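Local coordinates for protein methyl-coenzyme M reductase subunit beta (Methanosarcina barkeri, PDB 1E6Y) that catalyses, as the beta subunit of methyl-coenzyme M reductase, the final step of methanogenesis, releasing methane from methyl-coenzyme M with coenzyme B as reductant, at residues A24-I35 with L210-F220; M36-A47 with K106-I117. All coordinates share one frame; numbering follows the deposited sequence.

Helix 29-40 serves both contacts: its first half crosses helix 204-221 in contact 1, and its last turn runs on into the strand pairing of contact 2. Contact 1 is wholly buried, joins the N-terminal and C-terminal family regions, and is almost entirely apolar, with no hydrogen bond between its segments. Contact 2 stays within the N-terminal region and is mostly buried too, but it reaches the surface at Lys106 and Lys114 and is held by backbone bonds, an arginine and bridging waters. The two meet where Tyr214 OH of contact 1 hydrogen-bonds Thr38 OG1 of contact 2, and both border the second beta subunit.

Contact 1 of 2, residues A24-I35 with L210-F220; sequences APTRNAAIQSII and LSSIYEQSGIF
The carbonyl of Ile213 is gripped twice by Ser217, the residue on which Pro25 and Ile35 rest. Ser217 OG donates to Ile213 O over 2.7 Å, while Ser217 N makes the usual helical bond to the same oxygen from the opposite face of its carbonyl plane. With OG beside its own backbone N (chi1 -68°), the hydroxyl proton is spent inside helix 210-220, and the oxygen offers the other segment a surface for carbon. Pro25 CG approaches it to 3.5 Å, and Ile35 CD1 reaches the same Ser217 OG at the end of an extended branch.

Pro25 also lies over Phe220. Its CD stands 3.7 Å from the ring centroid of Phe220, almost on the ring normal, a CH-pi contact over the face; Ala24 CB and Thr26 meet the ring obliquely. Farther along, helix 29-35 crosses helix 210-220 at 90°, their axes 10.6 Å apart. Here methyls do the touching: Ile31 CG2 meets Ile213 CG2 at 3.7 Å, and Ile34 sends CD1 to Ile213 CD1, while its CG2 touches both Leu210 CD1 and Tyr214 CE2.

Asn28 is the N-cap of the helix, its OD1 taking Ile31 N on a lone pair at 2.9 Å, and Gln32 NE2 donates to Pro25 O. Val429 covers Ile31, and Ala119 of the second beta subunit packs on Pro25. No hydrogen bond crosses between the segments: Ser217, Asn28 OD1 and Gln32 bond within their own, Tyr214 and Gln216 turn to Thr38 and Gln233, and apolar burial makes the join.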
loop_
_atom_site.group_PDB
_atom_site.type_symbol
_atom_site.label_atom_id
_atom_site.label_comp_id
_atom_site.label_asym_id
_atom_site.label_seq_id
_atom_site.Cartn_x
_atom_site.Cartn_y
_atom_site.Cartn_z
ATOM N N ALA E 24 18.032 12.278 -28.174
ATOM C CA ALA E 24 17.430 12.454 -26.854
ATOM C C ALA E 24 15.909 12.455 -26.958
ATOM O O ALA E 24 15.343 13.099 -27.843
ATOM C CB ALA E 24 17.906 13.753 -26.231
ATOM N N PRO E 25 15.225 11.734 -26.052
ATOM C CA PRO E 25 13.762 11.792 -25.957
ATOM C C PRO E 25 13.228 13.223 -25.887
ATOM O O PRO E 25 12.166 13.529 -26.429
ATOM C CB PRO E 25 13.465 11.009 -24.680
ATOM C CG PRO E 25 14.572 10.003 -24.623
ATOM C CD PRO E 25 15.788 10.762 -25.095
ATOM N N THR E 26 14.037 14.109 -25.314
ATOM C CA THR E 26 13.665 15.505 -25.120
ATOM C C THR E 26 13.839 16.364 -26.381
ATOM O O THR E 26 13.404 17.516 -26.414
ATOM C CB THR E 26 14.488 16.127 -23.976
ATOM O OG1 THR E 26 15.872 15.803 -24.157
ATOM C CG2 THR E 26 14.018 15.590 -22.626
ATOM N N ARG E 27 14.465 15.801 -27.415
ATOM C CA ARG E 27 14.697 16.531 -28.662
ATOM C C ARG E 27 14.165 15.805 -29.885
ATOM O O ARG E 27 13.866 16.441 -30.906
ATOM C CB ARG E 27 16.208 16.762 -28.884
ATOM C CG ARG E 27 16.835 17.625 -27.814
ATOM C CD ARG E 27 18.299 17.996 -28.112
ATOM N NE ARG E 27 18.877 18.537 -26.884
ATOM C CZ ARG E 27 19.538 17.777 -25.982
ATOM N NH1 ARG E 27 19.978 18.348 -24.880
ATOM N NH2 ARG E 27 19.685 16.498 -26.279
ATOM N N ASN E 28 14.126 14.477 -29.832
ATOM C CA ASN E 28 13.817 13.681 -31.018
ATOM C C ASN E 28 12.316 13.588 -31.276
ATOM O O ASN E 28 11.571 13.025 -30.475
ATOM C CB ASN E 28 14.411 12.274 -30.885
ATOM C CG ASN E 28 14.383 11.502 -32.192
ATOM O OD1 ASN E 28 13.392 10.851 -32.522
ATOM N ND2 ASN E 28 15.470 11.584 -32.950
ATOM N N ALA E 29 11.894 14.089 -32.434
ATOM C CA ALA E 29 10.481 14.121 -32.802
ATOM C C ALA E 29 9.875 12.726 -32.958
ATOM O O ALA E 29 8.742 12.495 -32.543
ATOM C CB ALA E 29 10.292 14.926 -34.087
ATOM N N ALA E 30 10.639 11.796 -33.530
ATOM C CA ALA E 30 10.171 10.421 -33.720
ATOM C C ALA E 30 9.928 9.706 -32.391
ATOM O O ALA E 30 8.898 9.055 -32.207
ATOM C CB ALA E 30 11.168 9.632 -34.566
ATOM N N ILE E 31 10.868 9.845 -31.461
ATOM C CA ILE E 31 10.712 9.267 -30.129
ATOM C C ILE E 31 9.533 9.892 -29.383
ATOM O O ILE E 31 8.731 9.181 -28.777
ATOM C CB ILE E 31 12.006 9.430 -29.297
ATOM C CG1 ILE E 31 13.121 8.576 -29.909
ATOM C CG2 ILE E 31 11.759 9.020 -27.841
ATOM C CD1 ILE E 31 14.444 8.685 -29.197
ATOM N N GLN E 32 9.383 11.209 -29.500
ATOM C CA GLN E 32 8.263 11.903 -28.870
ATOM C C GLN E 32 6.924 11.460 -29.458
ATOM O O GLN E 32 5.940 11.326 -28.734
ATOM C CB GLN E 32 8.435 13.420 -29.009
ATOM C CG GLN E 32 9.553 13.978 -28.136
ATOM C CD GLN E 32 9.795 15.464 -28.331
ATOM O OE1 GLN E 32 9.074 16.136 -29.064
ATOM N NE2 GLN E 32 10.815 15.986 -27.659
ATOM N N SER E 33 6.924 11.125 -30.746
ATOM C CA SER E 33 5.735 10.603 -31.415
ATOM C C SER E 33 5.388 9.211 -30.900
ATOM O O SER E 33 4.224 8.911 -30.642
ATOM C CB SER E 33 5.951 10.565 -32.932
ATOM O OG SER E 33 4.872 9.922 -33.593
ATOM N N ILE E 34 6.410 8.380 -30.710
ATOM C CA ILE E 34 6.225 7.053 -30.126
ATOM C C ILE E 34 5.684 7.140 -28.695
ATOM O O ILE E 34 4.748 6.429 -28.341
ATOM C CB ILE E 34 7.553 6.244 -30.145
ATOM C CG1 ILE E 34 7.871 5.808 -31.579
ATOM C CG2 ILE E 34 7.452 5.016 -29.248
ATOM C CD1 ILE E 34 9.267 5.253 -31.755
ATOM N N ILE E 35 6.224 8.067 -27.908
ATOM C CA ILE E 35 5.764 8.282 -26.538
ATOM C C ILE E 35 4.323 8.793 -26.508
ATOM O O ILE E 35 3.483 8.252 -25.791
ATOM C CB ILE E 35 6.685 9.279 -25.797
ATOM C CG1 ILE E 35 8.063 8.644 -25.585
ATOM C CG2 ILE E 35 6.081 9.677 -24.449
ATOM C CD1 ILE E 35 9.145 9.647 -25.227
ATOM N N LEU E 210 13.001 -0.581 -29.576
ATOM C CA LEU E 210 11.813 0.039 -28.994
ATOM C C LEU E 210 11.914 0.106 -27.473
ATOM O O LEU E 210 11.587 1.129 -26.865
ATOM C CB LEU E 210 10.552 -0.733 -29.402
ATOM C CG LEU E 210 9.219 -0.153 -28.913
ATOM C CD1 LEU E 210 9.078 1.297 -29.353
ATOM C CD2 LEU E 210 8.074 -0.985 -29.453
ATOM N N SER E 211 12.404 -0.974 -26.868
ATOM C CA SER E 211 12.605 -1.025 -25.423
ATOM C C SER E 211 13.608 0.029 -24.956
ATOM O O SER E 211 13.395 0.684 -23.939
ATOM C CB SER E 211 13.080 -2.418 -25.005
ATOM O OG SER E 211 13.382 -2.456 -23.622
ATOM N N SER E 212 14.674 0.217 -25.730
ATOM C CA SER E 212 15.684 1.228 -25.426
ATOM C C SER E 212 15.080 2.630 -25.446
ATOM O O SER E 212 15.383 3.459 -24.589
ATOM C CB SER E 212 16.830 1.145 -26.436
ATOM O OG SER E 212 17.496 -0.103 -26.350
ATOM N N ILE E 213 14.208 2.875 -26.420
ATOM C CA ILE E 213 13.515 4.153 -26.535
ATOM C C ILE E 213 12.650 4.409 -25.302
ATOM O O ILE E 213 12.737 5.474 -24.691
ATOM C CB ILE E 213 12.653 4.188 -27.819
ATOM C CG1 ILE E 213 13.570 4.274 -29.044
ATOM C CG2 ILE E 213 11.678 5.366 -27.785
ATOM C CD1 ILE E 213 12.885 3.970 -30.352
ATOM N N TYR E 214 11.913 3.388 -24.871
ATOM C CA TYR E 214 11.072 3.504 -23.682
ATOM C C TYR E 214 11.918 3.651 -22.419
ATOM O O TYR E 214 11.664 4.529 -21.593
ATOM C CB TYR E 214 10.160 2.281 -23.545
ATOM C CG TYR E 214 8.993 2.245 -24.514
ATOM C CD1 TYR E 214 8.592 1.042 -25.094
ATOM C CD2 TYR E 214 8.234 3.390 -24.775
ATOM C CE1 TYR E 214 7.460 0.974 -25.902
ATOM C CE2 TYR E 214 7.101 3.332 -25.585
ATOM C CZ TYR E 214 6.721 2.120 -26.143
ATOM O OH TYR E 214 5.599 2.044 -26.933
ATOM N N GLU E 215 12.930 2.797 -22.283
ATOM C CA GLU E 215 13.791 2.799 -21.103
ATOM C C GLU E 215 14.532 4.116 -20.931
ATOM O O GLU E 215 14.520 4.698 -19.847
ATOM C CB GLU E 215 14.799 1.650 -21.177
ATOM C CG GLU E 215 14.244 0.312 -20.707
ATOM C CD GLU E 215 13.987 0.285 -19.210
ATOM O OE1 GLU E 215 12.879 0.671 -18.784
ATOM O OE2 GLU E 215 14.893 -0.130 -18.461
ATOM N N GLN E 216 15.142 4.605 -22.005
ATOM C CA GLN E 216 15.888 5.857 -21.932
ATOM C C GLN E 216 14.982 7.073 -21.791
ATOM O O GLN E 216 15.347 8.040 -21.126
ATOM C CB GLN E 216 16.807 6.016 -23.147
ATOM C CG GLN E 216 17.958 5.004 -23.188
ATOM C CD GLN E 216 18.742 4.929 -21.884
ATOM O OE1 GLN E 216 18.893 5.925 -21.172
ATOM N NE2 GLN E 216 19.249 3.742 -21.569
ATOM N N SER E 217 13.771 6.993 -22.337
ATOM C CA SER E 217 12.761 8.017 -22.079
ATOM C C SER E 217 12.409 8.040 -20.594
ATOM O O SER E 217 12.243 9.109 -20.004
ATOM C CB SER E 217 11.505 7.757 -22.910
ATOM O OG SER E 217 11.762 7.955 -24.289
ATOM N N GLY E 218 12.398 6.858 -19.982
ATOM C CA GLY E 218 12.227 6.752 -18.544
ATOM C C GLY E 218 13.395 7.340 -17.770
ATOM O O GLY E 218 13.189 8.170 -16.886
ATOM N N ILE E 219 14.618 6.950 -18.126
ATOM C CA ILE E 219 15.817 7.481 -17.472
ATOM C C ILE E 219 15.862 9.009 -17.562
ATOM O O ILE E 219 16.166 9.682 -16.578
ATOM C CB ILE E 219 17.114 6.897 -18.093
ATOM C CG1 ILE E 219 17.100 5.366 -18.006
ATOM C CG2 ILE E 219 18.341 7.456 -17.379
ATOM C CD1 ILE E 219 16.962 4.820 -16.591
ATOM N N PHE E 220 15.444 9.551 -18.701
ATOM C CA PHE E 220 15.378 10.997 -18.871
ATOM C C PHE E 220 14.332 11.626 -17.951
ATOM O O PHE E 220 14.590 12.651 -17.320
ATOM C CB PHE E 220 15.080 11.354 -20.329
ATOM C CG PHE E 220 16.313 11.517 -21.177
ATOM C CD1 PHE E 220 17.113 10.422 -21.485
ATOM C CD2 PHE E 220 16.687 12.772 -21.649
ATOM C CE1 PHE E 220 18.269 10.572 -22.248
ATOM C CE2 PHE E 220 17.839 12.933 -22.414
ATOM C CZ PHE E 220 18.632 11.833 -22.714
#

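Contact 2 of 2, residues M36-A47 with K106-I117; sequences MDTKRSVAVNLA and KSLLIQSPKSRI
Arg40 and Ser112 clasp each other where helix 36-40 passes into strand 41-45: Ser112 N donates to Arg40 O, and Arg40 NH1 returns a bond of 2.8 Å to Ser112 O, arriving from above that carbonyl's plane. NE and NH2 grip Asp37 OD1 side-on in a salt bridge; these bonds, all in the guanidinium plane, fix its orientation, with Gln111 CB over one face. Beside it, Gln111 NE2 donates to Ser41 OG (2.9 Å), which itself donates to Asp37 O.

From there the strands run antiparallel. Val42 with Ile110 and Val44 with Leu108 are hydrogen-bonded pairs, and packing is tight between Val44 CG2 and Ile110 CD1, 3.5 Å apart. Equally close, extended Lys114 lays its carbons across bent Met36. Leu46 CD1 lies against Leu108 CG, and Lys106 O receives Ala47 N at 3.0 Å.

The solvent side is looser: Lys106 is exposed, and Lys114 NZ meets Asp37 OD1 only through a water that it holds weakly. At the buried boundary with the second beta subunit, another water links Lys39 NZ to Ile117 O, and that amine also donates to Gly120 O of that subunit.

Strand 41-45 is flanked by 107-111 and 171-172, with 98-102 beyond 107-111. Helix 78-89 covers Leu108 and Ile110, helix 125-141 covers Val42, and helix 405-416 packs on the other face, against Ser41, Ala43, Ser107 and Leu109.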
loop_
_atom_site.group_PDB
_atom_site.type_symbol
_atom_site.label_atom_id
_atom_site.label_comp_id
_atom_site.label_asym_id
_atom_site.label_seq_id
_atom_site.Cartn_x
_atom_site.Cartn_y
_atom_site.Cartn_z
ATOM N N MET E 36 4.027 9.786 -27.342
ATOM C CA MET E 36 2.673 10.331 -27.437
ATOM C C MET E 36 1.649 9.272 -27.848
ATOM O O MET E 36 0.576 9.178 -27.250
ATOM C CB MET E 36 2.639 11.496 -28.430
ATOM C CG MET E 36 1.246 12.037 -28.708
ATOM S SD MET E 36 0.374 12.624 -27.234
ATOM C CE MET E 36 1.227 14.172 -26.940
ATOM N N ASP E 37 1.981 8.473 -28.857
ATOM C CA ASP E 37 1.083 7.420 -29.319
ATOM C C ASP E 37 0.901 6.330 -28.270
ATOM O O ASP E 37 -0.188 5.779 -28.123
ATOM C CB ASP E 37 1.604 6.807 -30.622
ATOM C CG ASP E 37 1.378 7.711 -31.825
ATOM O OD1 ASP E 37 0.759 8.787 -31.675
ATOM O OD2 ASP E 37 1.842 7.349 -32.927
ATOM N N THR E 38 1.964 6.050 -27.522
ATOM C CA THR E 38 1.899 5.098 -26.418
ATOM C C THR E 38 1.013 5.638 -25.298
ATOM O O THR E 38 0.187 4.911 -24.744
ATOM C CB THR E 38 3.306 4.806 -25.862
ATOM O OG1 THR E 38 4.123 4.265 -26.907
ATOM C CG2 THR E 38 3.239 3.807 -24.716
ATOM N N LYS E 39 1.145 6.929 -25.011
ATOM C CA LYS E 39 0.339 7.563 -23.976
ATOM C C LYS E 39 -1.141 7.623 -24.353
ATOM O O LYS E 39 -2.004 7.341 -23.522
ATOM C CB LYS E 39 0.849 8.977 -23.684
ATOM C CG LYS E 39 2.197 9.021 -22.973
ATOM C CD LYS E 39 2.674 10.452 -22.780
ATOM C CE LYS E 39 1.827 11.194 -21.759
ATOM N NZ LYS E 39 2.354 12.564 -21.501
ATOM N N ARG E 40 -1.436 7.951 -25.610
ATOM C CA ARG E 40 -2.817 8.295 -25.971
ATOM C C ARG E 40 -3.624 7.129 -26.484
ATOM O O ARG E 40 -4.817 7.279 -26.794
ATOM C CB ARG E 40 -2.779 9.418 -27.026
ATOM C CG ARG E 40 -2.440 8.921 -28.426
ATOM C CD ARG E 40 -2.142 10.098 -29.351
ATOM N NE ARG E 40 -1.834 9.731 -30.718
ATOM C CZ ARG E 40 -2.616 9.726 -31.791
ATOM N NH1 ARG E 40 -3.893 10.105 -31.732
ATOM N NH2 ARG E 40 -2.131 9.353 -32.980
ATOM N N SER E 41 -3.028 5.941 -26.538
ATOM C CA SER E 41 -3.691 4.795 -27.168
ATOM C C SER E 41 -4.008 3.646 -26.215
ATOM O O SER E 41 -3.208 3.307 -25.344
ATOM C CB SER E 41 -2.845 4.260 -28.321
ATOM O OG SER E 41 -2.548 5.279 -29.257
ATOM N N VAL E 42 -5.182 3.042 -26.398
ATOM C CA VAL E 42 -5.542 1.809 -25.701
ATOM C C VAL E 42 -6.198 0.803 -26.642
ATOM O O VAL E 42 -6.657 1.155 -27.727
ATOM C CB VAL E 42 -6.511 2.064 -24.509
ATOM C CG1 VAL E 42 -5.847 2.949 -23.469
ATOM C CG2 VAL E 42 -7.825 2.681 -25.002
ATOM N N ALA E 43 -6.188 -0.460 -26.232
ATOM C CA ALA E 43 -6.903 -1.522 -26.926
ATOM C C ALA E 43 -8.152 -1.876 -26.132
ATOM O O ALA E 43 -8.141 -1.861 -24.901
ATOM C CB ALA E 43 -6.011 -2.748 -27.066
ATOM N N VAL E 44 -9.237 -2.159 -26.843
ATOM C CA VAL E 44 -10.467 -2.618 -26.208
ATOM C C VAL E 44 -10.870 -3.958 -26.806
ATOM O O VAL E 44 -10.880 -4.125 -28.025
ATOM C CB VAL E 44 -11.621 -1.602 -26.401
ATOM C CG1 VAL E 44 -12.916 -2.153 -25.813
ATOM C CG2 VAL E 44 -11.267 -0.286 -25.738
ATOM N N ASN E 45 -11.132 -4.928 -25.940
ATOM C CA ASN E 45 -11.514 -6.263 -26.374
ATOM C C ASN E 45 -13.036 -6.359 -26.487
ATOM O O ASN E 45 -13.730 -6.608 -25.500
ATOM C CB ASN E 45 -10.979 -7.301 -25.380
ATOM C CG ASN E 45 -11.120 -8.723 -25.887
ATOM O OD1 ASN E 45 -11.823 -8.985 -26.862
ATOM N ND2 ASN E 45 -10.459 -9.657 -25.211
ATOM N N LEU E 46 -13.547 -6.147 -27.696
ATOM C CA LEU E 46 -14.984 -6.166 -27.953
ATOM C C LEU E 46 -15.578 -7.553 -27.751
ATOM O O LEU E 46 -16.686 -7.692 -27.229
ATOM C CB LEU E 46 -15.271 -5.692 -29.378
ATOM C CG LEU E 46 -14.894 -4.252 -29.723
ATOM C CD1 LEU E 46 -15.361 -3.941 -31.137
ATOM C CD2 LEU E 46 -15.527 -3.293 -28.727
ATOM N N ALA E 47 -14.848 -8.576 -28.187
ATOM C CA ALA E 47 -15.252 -9.958 -27.950
ATOM C C ALA E 47 -15.349 -10.229 -26.449
ATOM O O ALA E 47 -16.307 -10.847 -25.983
ATOM C CB ALA E 47 -14.260 -10.918 -28.603
ATOM N N LYS E 106 -13.099 -8.082 -33.360
ATOM C CA LYS E 106 -12.941 -8.618 -32.014
ATOM C C LYS E 106 -12.304 -7.620 -31.052
ATOM O O LYS E 106 -12.456 -7.743 -29.837
ATOM C CB LYS E 106 -12.122 -9.908 -32.048
ATOM C CG LYS E 106 -12.912 -11.112 -32.523
ATOM C CD LYS E 106 -12.037 -12.350 -32.580
ATOM C CE LYS E 106 -12.871 -13.605 -32.777
ATOM N NZ LYS E 106 -13.770 -13.859 -31.610
ATOM N N SER E 107 -11.647 -6.597 -31.598
ATOM C CA SER E 107 -11.038 -5.560 -30.770
ATOM C C SER E 107 -10.913 -4.225 -31.499
ATOM O O SER E 107 -11.073 -4.158 -32.719
ATOM C CB SER E 107 -9.660 -6.014 -30.281
ATOM O OG SER E 107 -8.749 -6.149 -31.355
ATOM N N LEU E 108 -10.692 -3.160 -30.731
ATOM C CA LEU E 108 -10.499 -1.821 -31.284
ATOM C C LEU E 108 -9.165 -1.237 -30.836
ATOM O O LEU E 108 -8.729 -1.462 -29.708
ATOM C CB LEU E 108 -11.614 -0.872 -30.825
ATOM C CG LEU E 108 -13.066 -1.144 -31.217
ATOM C CD1 LEU E 108 -13.963 -0.108 -30.550
ATOM C CD2 LEU E 108 -13.227 -1.100 -32.732
ATOM N N LEU E 109 -8.536 -0.471 -31.721
ATOM C CA LEU E 109 -7.514 0.490 -31.327
ATOM C C LEU E 109 -8.196 1.836 -31.116
ATOM O O LEU E 109 -8.891 2.330 -32.005
ATOM C CB LEU E 109 -6.447 0.621 -32.421
ATOM C CG LEU E 109 -5.414 1.746 -32.282
ATOM C CD1 LEU E 109 -4.520 1.507 -31.069
ATOM C CD2 LEU E 109 -4.578 1.827 -33.551
ATOM N N ILE E 110 -8.080 2.379 -29.909
ATOM C CA ILE E 110 -8.598 3.713 -29.629
ATOM C C ILE E 110 -7.447 4.648 -29.307
ATOM O O ILE E 110 -6.807 4.524 -28.261
ATOM C CB ILE E 110 -9.588 3.714 -28.439
ATOM C CG1 ILE E 110 -10.725 2.722 -28.697
ATOM C CG2 ILE E 110 -10.157 5.121 -28.232
ATOM C CD1 ILE E 110 -11.724 2.642 -27.569
ATOM N N GLN E 111 -7.134 5.529 -30.250
ATOM C CA GLN E 111 -6.125 6.555 -30.035
ATOM C C GLN E 111 -6.810 7.891 -29.794
ATOM O O GLN E 111 -7.484 8.422 -30.681
ATOM C CB GLN E 111 -5.194 6.654 -31.247
ATOM C CG GLN E 111 -4.654 5.313 -31.708
ATOM C CD GLN E 111 -3.500 5.449 -32.673
ATOM O OE1 GLN E 111 -3.697 5.668 -33.867
ATOM N NE2 GLN E 111 -2.282 5.310 -32.161
ATOM N N SER E 112 -6.735 8.365 -28.554
ATOM C CA SER E 112 -7.239 9.687 -28.201
ATOM C C SER E 112 -6.464 10.743 -28.978
ATOM O O SER E 112 -5.294 10.543 -29.313
ATOM C CB SER E 112 -7.072 9.933 -26.698
ATOM O OG SER E 112 -8.075 9.263 -25.956
ATOM N N PRO E 113 -7.098 11.893 -29.258
ATOM C CA PRO E 113 -6.356 13.034 -29.802
ATOM C C PRO E 113 -5.270 13.500 -28.836
ATOM O O PRO E 113 -5.424 13.375 -27.620
ATOM C CB PRO E 113 -7.434 14.098 -29.994
ATOM C CG PRO E 113 -8.477 13.751 -28.975
ATOM C CD PRO E 113 -8.492 12.249 -28.934
ATOM N N LYS E 114 -4.180 14.031 -29.380
ATOM C CA LYS E 114 -3.074 14.541 -28.572
ATOM C C LYS E 114 -3.530 15.557 -27.532
ATOM O O LYS E 114 -2.944 15.653 -26.457
ATOM C CB LYS E 114 -2.001 15.172 -29.467
ATOM C CG LYS E 114 -1.064 14.158 -30.085
ATOM C CD LYS E 114 -0.163 14.768 -31.144
ATOM C CE LYS E 114 0.830 13.726 -31.650
ATOM N NZ LYS E 114 1.517 14.111 -32.916
ATOM N N SER E 115 -4.615 16.261 -27.834
ATOM C CA SER E 115 -5.159 17.268 -26.931
ATOM C C SER E 115 -5.513 16.720 -25.545
ATOM O O SER E 115 -5.393 17.438 -24.551
ATOM C CB SER E 115 -6.393 17.932 -27.555
ATOM O OG SER E 115 -7.407 16.983 -27.834
ATOM N N ARG E 116 -5.940 15.459 -25.470
ATOM C CA ARG E 116 -6.271 14.868 -24.165
ATOM C C ARG E 116 -5.011 14.618 -23.340
ATOM O O ARG E 116 -5.044 14.784 -22.120
ATOM C CB ARG E 116 -7.083 13.587 -24.320
ATOM C CG ARG E 116 -8.440 13.802 -24.982
ATOM C CD ARG E 116 -9.314 12.566 -24.885
ATOM N NE ARG E 116 -10.647 12.743 -25.466
ATOM C CZ ARG E 116 -11.653 13.395 -24.874
ATOM N NH1 ARG E 116 -12.812 13.458 -25.541
ATOM N NH2 ARG E 116 -11.542 13.970 -23.699
ATOM N N ILE E 117 -3.905 14.306 -24.009
ATOM C CA ILE E 117 -2.624 14.129 -23.340
ATOM C C ILE E 117 -2.019 15.488 -22.973
ATOM O O ILE E 117 -1.479 15.662 -21.877
ATOM C CB ILE E 117 -1.647 13.333 -24.243
ATOM C CG1 ILE E 117 -2.166 11.904 -24.428
ATOM C CG2 ILE E 117 -0.240 13.331 -23.652
ATOM C CD1 ILE E 117 -2.437 11.161 -23.121
HETATM O O HOH W 1 -0.053 5.569 -33.780
HETATM O O HOH W 2 2.339 11.127 -32.598
HETATM O O HOH W 3 0.237 14.103 -20.305
#